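Local coordinates for probable chemoreceptor (Methyl-accepting chemotaxis) transmembrane protein (Rhizobium meliloti, PDB 6D8V) that probably serves as a methyl-accepting chemotaxis receptor, its sensory domain binding quaternary ammonium compounds such as 1,1-dimethyl-prolinium, at residues A[24-29]-A[152-157]; A[31-36]-A[168-173]; A[49-54]-A[83-88]; A[223-228]-A[249-254]. One frame throughout, in Å; residues are numbered along the deposited sequence.

Interaction 1: A[24-29]-A[152-157]; sequences GSVGEL and TSIAYP
Val26 and Leu29 meet Ile154 in a small, buried contact of apolar side chains between a long helix and a sheet. It belongs to the first sensor module of a Cache (PDC-like) fold, in which helix 2-45 runs over one face of an antiparallel sheet. Ile154 lies on strand 149-160 of that sheet. It points its side chain at the helix and supplies all the contact from the strand. Its CG1 stands beside the backbone N (chi1 -64°), and the chain then continues extended (chi2 176°). This carries CD1 out to the helix. There CD1 meets Val26 CG1 at 3.8 Å, and the two side chains cross obliquely. Leu29, one turn further on, gives a looser approach from its CB, 4.4 Å from Ile154 CD1. Leu29 also packs on Phe67. Ala30 of the same helix and Ile136 also touch Ile154. No hydrogen bond joins the segments. The strand is held in place within its sheet, by backbone bonds of Ile154 with Val170 and of Tyr156 with Ser168. Ser153 lies on the other face of the strand and bonds through OG to the pocket residues Tyr140 and Asp171. On the helix side, the methyl CD1 of Ile154 also lies 3.9 Å from the backbone oxygen Val26 O.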
# COMPACT_ATOMS: atom_id res chain seq x y z
N GLY A 24 -1.44 -9.24 8.06
CA GLY A 24 -2.84 -9.62 8.05
C GLY A 24 -3.71 -8.56 7.41
O GLY A 24 -4.47 -8.84 6.48
N SER A 25 -3.61 -7.32 7.90
CA SER A 25 -4.34 -6.22 7.28
C SER A 25 -4.11 -6.18 5.77
O SER A 25 -5.07 -6.08 4.99
CB SER A 25 -3.95 -4.90 7.94
OG SER A 25 -4.07 -4.98 9.34
N VAL A 26 -2.84 -6.27 5.33
CA VAL A 26 -2.54 -6.25 3.90
C VAL A 26 -3.22 -7.41 3.18
O VAL A 26 -3.92 -7.21 2.18
CB VAL A 26 -1.02 -6.28 3.66
CG1 VAL A 26 -0.76 -6.59 2.18
CG2 VAL A 26 -0.39 -4.94 4.02
N GLY A 27 -3.00 -8.63 3.67
CA GLY A 27 -3.58 -9.80 3.02
C GLY A 27 -5.09 -9.71 2.90
O GLY A 27 -5.68 -10.12 1.89
N GLU A 28 -5.74 -9.15 3.92
CA GLU A 28 -7.20 -9.02 3.90
C GLU A 28 -7.65 -8.02 2.84
O GLU A 28 -8.65 -8.25 2.15
CB GLU A 28 -7.72 -8.62 5.28
CG GLU A 28 -7.69 -9.76 6.30
CD GLU A 28 -8.28 -9.37 7.64
OE1 GLU A 28 -7.51 -9.26 8.62
OE2 GLU A 28 -9.51 -9.20 7.71
N LEU A 29 -6.92 -6.90 2.69
CA LEU A 29 -7.23 -5.95 1.62
C LEU A 29 -6.92 -6.56 0.26
O LEU A 29 -7.72 -6.43 -0.68
CB LEU A 29 -6.47 -4.64 1.79
CG LEU A 29 -6.88 -3.70 2.92
CD1 LEU A 29 -6.21 -2.33 2.76
CD2 LEU A 29 -8.40 -3.56 2.99
N THR A 152 0.19 3.57 -0.59
CA THR A 152 0.60 2.39 -1.34
C THR A 152 -0.65 1.71 -1.88
O THR A 152 -1.71 1.74 -1.25
CB THR A 152 1.38 1.41 -0.46
OG1 THR A 152 1.89 0.34 -1.26
CG2 THR A 152 0.47 0.84 0.62
N SER A 153 -0.53 1.07 -3.05
CA SER A 153 -1.69 0.52 -3.74
C SER A 153 -1.53 -0.97 -4.01
O SER A 153 -0.49 -1.41 -4.51
CB SER A 153 -1.94 1.27 -5.05
OG SER A 153 -2.45 2.55 -4.78
N ILE A 154 -2.57 -1.72 -3.67
CA ILE A 154 -2.66 -3.14 -3.98
C ILE A 154 -3.56 -3.27 -5.20
O ILE A 154 -4.74 -2.90 -5.16
CB ILE A 154 -3.20 -3.93 -2.78
CG1 ILE A 154 -2.20 -3.83 -1.63
CG2 ILE A 154 -3.44 -5.38 -3.14
CD1 ILE A 154 -2.67 -4.49 -0.36
N ALA A 155 -3.01 -3.76 -6.30
CA ALA A 155 -3.72 -3.80 -7.57
C ALA A 155 -3.72 -5.21 -8.13
O ALA A 155 -2.75 -5.97 -7.97
CB ALA A 155 -3.11 -2.83 -8.59
N TYR A 156 -4.81 -5.55 -8.80
CA TYR A 156 -5.04 -6.86 -9.40
C TYR A 156 -5.52 -6.68 -10.83
O TYR A 156 -6.21 -5.71 -11.15
CB TYR A 156 -6.08 -7.67 -8.62
CG TYR A 156 -5.49 -8.53 -7.53
CD1 TYR A 156 -5.31 -8.03 -6.25
CD2 TYR A 156 -5.11 -9.84 -7.79
CE1 TYR A 156 -4.76 -8.83 -5.25
CE2 TYR A 156 -4.55 -10.63 -6.80
CZ TYR A 156 -4.39 -10.12 -5.54
OH TYR A 156 -3.83 -10.90 -4.54
N PRO A 157 -5.15 -7.60 -11.72
CA PRO A 157 -5.69 -7.55 -13.09
C PRO A 157 -7.16 -7.92 -13.10
O PRO A 157 -7.59 -8.85 -12.41
CB PRO A 157 -4.84 -8.59 -13.84
CG PRO A 157 -3.65 -8.85 -12.96
CD PRO A 157 -4.12 -8.64 -11.56

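Interaction 2: A[31-36]-A[168-173]; sequences AAARTM and SGVDIS
Ala33 and Met36 are the residues of segment 31-36 that touch strand 163-173, at Val170 and Ser168. Going along the helix, Ala31 comes first, on the exposed side. Its carbonyl oxygen takes two bonds, both from Thr35. Thr35 N gives the helical bond to Ala31 O at 2.9 Å, and Thr35 OG1 reaches the same oxygen at 3.2 Å from the opposite face of the carbonyl plane. The hydroxyl is thus turned back onto its own helix. Ala32 packs on His65. The nearest CA atoms across the segments are those of Ala33 and Gly169, 5.5 Å apart. Ala33 CB points at the strand and meets Val170 CG2 at 3.8 Å. Gly169 has no side chain, and Ser168 and Val170 on either side of it point at the helix. Arg34 points away from the strand segment, and its CD touches the Tyr156 ring at CE2. Met36 sets out toward the strand with CG anti to N (chi1 -176°), which brings CG within 4.0 Å of Ser168 OG. The chain then bends twice and its end leads away. Ser168 OG itself bonds to Trp72 O. Asp171 lies on the far side of the strand from the helix. Its OD1 accepts from Trp72 NE1, and the residue touches the bound 1,1-dimethyl-prolinium. A helix behind the sheet and a ligand pocket in front is the arrangement of a Cache sensor module.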
# COMPACT_ATOMS: atom_id res chain seq x y z
N ALA A 31 -7.12 -9.58 -0.60
CA ALA A 31 -8.24 -10.46 -0.90
C ALA A 31 -9.47 -9.67 -1.36
O ALA A 31 -10.17 -10.08 -2.29
CB ALA A 31 -8.59 -11.31 0.31
N ALA A 32 -9.76 -8.55 -0.69
CA ALA A 32 -10.88 -7.72 -1.11
C ALA A 32 -10.64 -7.10 -2.49
O ALA A 32 -11.58 -6.96 -3.27
CB ALA A 32 -11.14 -6.62 -0.08
N ALA A 33 -9.39 -6.75 -2.80
CA ALA A 33 -9.10 -6.26 -4.14
C ALA A 33 -9.29 -7.36 -5.17
O ALA A 33 -9.95 -7.16 -6.19
CB ALA A 33 -7.67 -5.69 -4.19
N ARG A 34 -8.72 -8.55 -4.92
CA ARG A 34 -8.85 -9.65 -5.87
C ARG A 34 -10.31 -10.04 -6.10
O ARG A 34 -10.73 -10.28 -7.24
CB ARG A 34 -8.04 -10.87 -5.41
CG ARG A 34 -8.11 -12.07 -6.35
CD ARG A 34 -7.08 -13.16 -6.03
NE ARG A 34 -7.02 -14.18 -7.08
CZ ARG A 34 -6.12 -15.15 -7.15
NH1 ARG A 34 -5.17 -15.25 -6.23
NH2 ARG A 34 -6.16 -16.02 -8.15
N THR A 35 -11.11 -10.10 -5.03
CA THR A 35 -12.54 -10.32 -5.19
C THR A 35 -13.17 -9.27 -6.08
O THR A 35 -13.93 -9.60 -7.00
CB THR A 35 -13.23 -10.34 -3.82
OG1 THR A 35 -12.86 -11.51 -3.10
CG2 THR A 35 -14.74 -10.31 -4.00
N MET A 36 -12.88 -7.99 -5.82
CA MET A 36 -13.46 -6.92 -6.63
C MET A 36 -13.05 -7.05 -8.10
O MET A 36 -13.88 -6.93 -9.00
CB MET A 36 -13.06 -5.56 -6.08
CG MET A 36 -13.70 -4.40 -6.81
SD MET A 36 -15.47 -4.31 -6.50
CE MET A 36 -15.48 -3.91 -4.75
N SER A 168 -7.84 -3.15 -11.30
CA SER A 168 -8.50 -2.65 -10.10
C SER A 168 -7.56 -2.77 -8.90
O SER A 168 -6.68 -3.63 -8.86
CB SER A 168 -9.79 -3.42 -9.83
OG SER A 168 -10.25 -3.18 -8.51
N GLY A 169 -7.75 -1.89 -7.93
CA GLY A 169 -6.89 -1.92 -6.76
C GLY A 169 -7.48 -1.16 -5.58
O GLY A 169 -8.51 -0.50 -5.69
N VAL A 170 -6.78 -1.25 -4.46
CA VAL A 170 -7.17 -0.67 -3.19
C VAL A 170 -5.97 0.10 -2.63
O VAL A 170 -4.82 -0.21 -2.95
CB VAL A 170 -7.63 -1.78 -2.22
CG1 VAL A 170 -7.80 -1.27 -0.80
CG2 VAL A 170 -8.92 -2.40 -2.73
N ASP A 171 -6.24 1.12 -1.80
CA ASP A 171 -5.16 1.99 -1.32
C ASP A 171 -5.03 1.93 0.20
O ASP A 171 -6.02 1.81 0.92
CB ASP A 171 -5.36 3.45 -1.74
CG ASP A 171 -5.46 3.61 -3.23
OD1 ASP A 171 -4.91 2.76 -3.97
OD2 ASP A 171 -6.10 4.59 -3.67
N ILE A 172 -3.79 2.03 0.66
CA ILE A 172 -3.46 2.17 2.07
C ILE A 172 -2.69 3.47 2.21
O ILE A 172 -1.58 3.60 1.67
CB ILE A 172 -2.62 0.99 2.60
CG1 ILE A 172 -3.31 -0.35 2.30
CG2 ILE A 172 -2.38 1.15 4.08
CD1 ILE A 172 -2.56 -1.55 2.85
N SER A 173 -3.29 4.44 2.90
CA SER A 173 -2.62 5.71 3.11
C SER A 173 -1.44 5.51 4.05
O SER A 173 -1.48 4.71 4.99
CB SER A 173 -3.59 6.73 3.69
OG SER A 173 -3.77 6.54 5.08

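Interaction 3: A[49-54]-A[83-88]; sequences TDRAGA and KDVIDN
Arg51 meets Val85 with its charged end, yet no hydrogen bond links the two segments. Val85 CG2 lies at the edge of the guanidinium, near its plane, 4.1 Å from Arg51 NH2. The two side chains cross at about a right angle. The nearest polar atom across the contact is Lys83 O, at 4.3 Å from Arg51 NH2, too far for a hydrogen bond. The charge has its partner just before the loop segment: Arg51 NE makes a salt bridge with Asp81. This probably fixes where the guanidinium lies, with Val85 packed against it. Arg51 leaves the helix with CG between the backbone N and the carbonyl carbon (chi1 70°), and bends again further out. Each segment also has an aspartate that accepts from a backbone N-H nearby. Asp50 is the N-cap of helix 51-58, and its OD1 accepts from Gly53 N at 2.7 Å. In the loop, Asp84 OD1 accepts from Ile86 N at 3.2 Å, which makes an Asx turn. The contact is partly buried and lies about 27 Å from the centre of the chain, measured centre to centre. It joins the first turn of helix 51-58 to the loop between strands 70-75 and 101-105, where Tyr80, Arg91 and Phe99 also pack on Arg51.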
# COMPACT_ATOMS: atom_id res chain seq x y z
N THR A 49 -23.19 -6.06 -15.38
CA THR A 49 -23.05 -4.71 -14.86
C THR A 49 -22.66 -3.78 -15.99
O THR A 49 -21.72 -4.06 -16.74
CB THR A 49 -22.01 -4.64 -13.73
OG1 THR A 49 -20.72 -4.30 -14.27
CG2 THR A 49 -21.94 -5.97 -12.98
N ASP A 50 -23.39 -2.67 -16.11
CA ASP A 50 -23.05 -1.63 -17.06
C ASP A 50 -21.85 -0.85 -16.52
O ASP A 50 -21.22 -1.22 -15.53
CB ASP A 50 -24.26 -0.74 -17.34
CG ASP A 50 -24.91 -0.22 -16.07
OD1 ASP A 50 -24.42 -0.51 -14.97
OD2 ASP A 50 -25.93 0.49 -16.18
N ARG A 51 -21.51 0.25 -17.19
CA ARG A 51 -20.45 1.11 -16.67
C ARG A 51 -20.91 1.89 -15.44
O ARG A 51 -20.10 2.16 -14.55
CB ARG A 51 -19.97 2.07 -17.75
CG ARG A 51 -20.97 3.16 -18.11
CD ARG A 51 -20.24 4.47 -18.32
NE ARG A 51 -19.12 4.29 -19.24
CZ ARG A 51 -18.01 5.02 -19.22
NH1 ARG A 51 -17.87 5.98 -18.32
NH2 ARG A 51 -17.05 4.78 -20.10
N ALA A 52 -22.19 2.25 -15.39
CA ALA A 52 -22.72 2.94 -14.22
C ALA A 52 -22.61 2.07 -12.98
O ALA A 52 -22.10 2.51 -11.94
CB ALA A 52 -24.17 3.35 -14.47
N GLY A 53 -23.07 0.82 -13.08
CA GLY A 53 -23.04 -0.08 -11.93
C GLY A 53 -21.64 -0.44 -11.47
O GLY A 53 -21.41 -0.64 -10.27
N ALA A 54 -20.69 -0.55 -12.40
CA ALA A 54 -19.31 -0.79 -11.98
C ALA A 54 -18.88 0.23 -10.93
O ALA A 54 -18.21 -0.12 -9.96
CB ALA A 54 -18.38 -0.77 -13.19
N LYS A 83 -18.08 3.42 -24.81
CA LYS A 83 -18.85 4.64 -24.95
C LYS A 83 -17.94 5.87 -24.83
O LYS A 83 -16.85 5.82 -24.25
CB LYS A 83 -19.97 4.70 -23.90
CG LYS A 83 -21.17 3.76 -24.17
CD LYS A 83 -22.51 4.37 -23.70
CE LYS A 83 -22.94 5.57 -24.55
NZ LYS A 83 -24.18 6.25 -24.07
N ASP A 84 -18.39 6.98 -25.42
CA ASP A 84 -17.70 8.25 -25.24
C ASP A 84 -17.67 8.63 -23.77
O ASP A 84 -18.61 8.37 -23.01
CB ASP A 84 -18.39 9.34 -26.07
CG ASP A 84 -17.69 10.68 -25.97
OD1 ASP A 84 -17.63 11.24 -24.86
OD2 ASP A 84 -17.20 11.17 -27.01
N VAL A 85 -16.59 9.27 -23.34
CA VAL A 85 -16.30 9.31 -21.91
C VAL A 85 -15.74 10.65 -21.45
O VAL A 85 -15.50 10.85 -20.25
CB VAL A 85 -15.33 8.15 -21.58
CG1 VAL A 85 -14.16 8.18 -22.55
CG2 VAL A 85 -14.86 8.20 -20.14
N ILE A 86 -15.58 11.60 -22.37
CA ILE A 86 -14.83 12.82 -22.06
C ILE A 86 -15.45 13.55 -20.87
O ILE A 86 -16.61 13.99 -20.93
CB ILE A 86 -14.72 13.71 -23.29
CG1 ILE A 86 -16.11 14.17 -23.75
CG2 ILE A 86 -14.00 12.98 -24.42
CD1 ILE A 86 -16.09 15.26 -24.84
N ASP A 87 -14.69 13.65 -19.78
CA ASP A 87 -14.99 14.49 -18.62
C ASP A 87 -16.42 14.35 -18.11
O ASP A 87 -17.26 15.23 -18.33
CB ASP A 87 -14.71 15.96 -18.94
CG ASP A 87 -14.63 16.83 -17.70
OD1 ASP A 87 -15.19 16.42 -16.65
OD2 ASP A 87 -14.02 17.93 -17.76
N ASN A 88 -16.69 13.26 -17.40
CA ASN A 88 -17.95 13.07 -16.67
C ASN A 88 -17.58 12.28 -15.42
O ASN A 88 -17.63 11.04 -15.41
CB ASN A 88 -19.00 12.37 -17.50
CG ASN A 88 -20.40 12.54 -16.95
OD1 ASN A 88 -20.59 12.81 -15.76
ND2 ASN A 88 -21.40 12.40 -17.81

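Interaction 4: A[223-228]-A[249-254]; sequences KDALST and VYPFSL
Ala225 carries this contact from the helix side and touches both Val249 and Pro251. Its CB points at the strand and packs against Val249 CG2, modelled at 3.3 Å, a separation not reliable in detail. Val249 CG1 stands beside the backbone N (chi1 -42°), which puts CG2 between N and the carbonyl carbon. Pro251 lies two residues further on, on the same face of the strand. Its ring brushes the backbone of the helix, with Pro251 CG 3.8 Å from Ala225 O. The Pro251 ring also approaches the alanine methyl, CD to Ala225 CB, at 4.4 Å. The contact is buried and mostly apolar, with no hydrogen bond between the segments. It lays helix 219-228 on one face of a four-stranded antiparallel sheet, consistent with a second Cache-like module. Tyr250 and Phe252 leave the opposite face of strand 243-254 and pack on helix 2-45, so the strand lies between two helices. Its neighbours in the sheet add to the packing: Leu264 touches Val249, Leu262 touches Pro251, and Arg232 is touched by both Ala225 and Val249. On the helix, Ser227 OG bonds back to Lys223 O at 2.8 Å. Further out, Lys223 NZ makes a salt bridge with Glu213.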
# COMPACT_ATOMS: atom_id res chain seq x y z
N LYS A 223 20.00 -3.11 3.52
CA LYS A 223 20.10 -3.78 2.22
C LYS A 223 20.36 -5.28 2.38
O LYS A 223 19.82 -6.08 1.60
CB LYS A 223 21.20 -3.13 1.38
CG LYS A 223 20.96 -1.63 1.11
CD LYS A 223 19.55 -1.37 0.59
CE LYS A 223 19.22 0.12 0.49
NZ LYS A 223 17.79 0.35 0.11
N ASP A 224 21.15 -5.67 3.38
CA ASP A 224 21.43 -7.09 3.60
C ASP A 224 20.25 -7.80 4.24
O ASP A 224 19.93 -8.94 3.87
CB ASP A 224 22.68 -7.25 4.46
CG ASP A 224 23.92 -6.75 3.75
OD1 ASP A 224 23.91 -6.75 2.50
OD2 ASP A 224 24.89 -6.36 4.43
N ALA A 225 19.58 -7.16 5.21
CA ALA A 225 18.34 -7.73 5.74
C ALA A 225 17.33 -7.93 4.62
O ALA A 225 16.68 -8.98 4.54
CB ALA A 225 17.77 -6.82 6.83
N LEU A 226 17.20 -6.94 3.74
CA LEU A 226 16.29 -7.06 2.60
C LEU A 226 16.63 -8.25 1.71
O LEU A 226 15.74 -8.80 1.06
CB LEU A 226 16.32 -5.76 1.78
CG LEU A 226 15.12 -4.83 1.94
CD1 LEU A 226 15.29 -3.57 1.10
CD2 LEU A 226 13.82 -5.55 1.58
N SER A 227 17.90 -8.65 1.65
CA SER A 227 18.29 -9.75 0.76
C SER A 227 18.09 -11.10 1.42
O SER A 227 17.41 -11.99 0.88
CB SER A 227 19.75 -9.59 0.31
OG SER A 227 20.00 -8.28 -0.14
N THR A 228 18.69 -11.29 2.60
CA THR A 228 18.56 -12.54 3.33
C THR A 228 17.14 -12.76 3.86
O THR A 228 16.75 -13.90 4.10
CB THR A 228 19.56 -12.55 4.49
OG1 THR A 228 19.06 -11.74 5.56
CG2 THR A 228 20.89 -11.97 4.02
N VAL A 249 15.98 -4.23 12.40
CA VAL A 249 15.23 -4.33 11.16
C VAL A 249 14.68 -5.74 11.04
O VAL A 249 15.39 -6.72 11.31
CB VAL A 249 16.10 -3.95 9.94
CG1 VAL A 249 16.94 -2.74 10.27
CG2 VAL A 249 16.99 -5.10 9.56
N TYR A 250 13.41 -5.85 10.64
CA TYR A 250 12.70 -7.13 10.65
C TYR A 250 11.91 -7.26 9.35
O TYR A 250 10.80 -6.74 9.23
CB TYR A 250 11.78 -7.23 11.87
CG TYR A 250 11.20 -8.59 12.16
CD1 TYR A 250 11.89 -9.51 12.95
CD2 TYR A 250 9.94 -8.95 11.67
CE1 TYR A 250 11.35 -10.75 13.23
CE2 TYR A 250 9.40 -10.19 11.95
CZ TYR A 250 10.10 -11.09 12.73
OH TYR A 250 9.55 -12.33 13.00
N PRO A 251 12.48 -7.92 8.34
CA PRO A 251 11.72 -8.19 7.12
C PRO A 251 10.59 -9.16 7.38
O PRO A 251 10.66 -10.00 8.28
CB PRO A 251 12.77 -8.80 6.17
CG PRO A 251 13.86 -9.29 7.06
CD PRO A 251 13.88 -8.37 8.24
N PHE A 252 9.52 -9.02 6.60
CA PHE A 252 8.39 -9.93 6.68
C PHE A 252 7.64 -9.90 5.36
O PHE A 252 7.40 -8.82 4.81
CB PHE A 252 7.47 -9.59 7.85
CG PHE A 252 6.77 -8.26 7.70
CD1 PHE A 252 7.44 -7.08 7.98
CD2 PHE A 252 5.45 -8.20 7.30
CE1 PHE A 252 6.81 -5.87 7.85
CE2 PHE A 252 4.81 -6.99 7.16
CZ PHE A 252 5.49 -5.82 7.44
N SER A 253 7.27 -11.07 4.86
CA SER A 253 6.59 -11.19 3.57
C SER A 253 5.13 -10.77 3.66
O SER A 253 4.43 -11.09 4.62
CB SER A 253 6.66 -12.63 3.06
OG SER A 253 7.91 -12.89 2.46
N LEU A 254 4.64 -10.13 2.65
CA LEU A 254 3.32 -9.67 2.68
C LEU A 254 2.62 -10.68 1.92
O LEU A 254 3.19 -11.20 1.03
CB LEU A 254 3.22 -8.40 1.93
CG LEU A 254 3.89 -7.18 2.46
CD1 LEU A 254 3.46 -6.09 1.58
CD2 LEU A 254 3.40 -6.93 3.82

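Interactions 1 and 2 form one continuous interface. Both use helix 2-45, and strands 149-160 and 163-173 are neighbours in the sheet. Their centres are about 5 Å apart, and Leu29 CD1 packs on Ile172 CG1 at 3.5 Å. They back the ligand pocket: the side chains of Ile154 and Val170 lie about 10 and 9 Å from the bound 1,1-dimethyl-prolinium. Interaction 4 belongs to the other sheet. It touches interaction 1 through Val26 CG2 and Leu254 CD2, 4.3 Å apart, so the long helix contacts both sheets. Interaction 3 lies on the opposite side of the chain's centre from interaction 4, their centres about 43 Å apart.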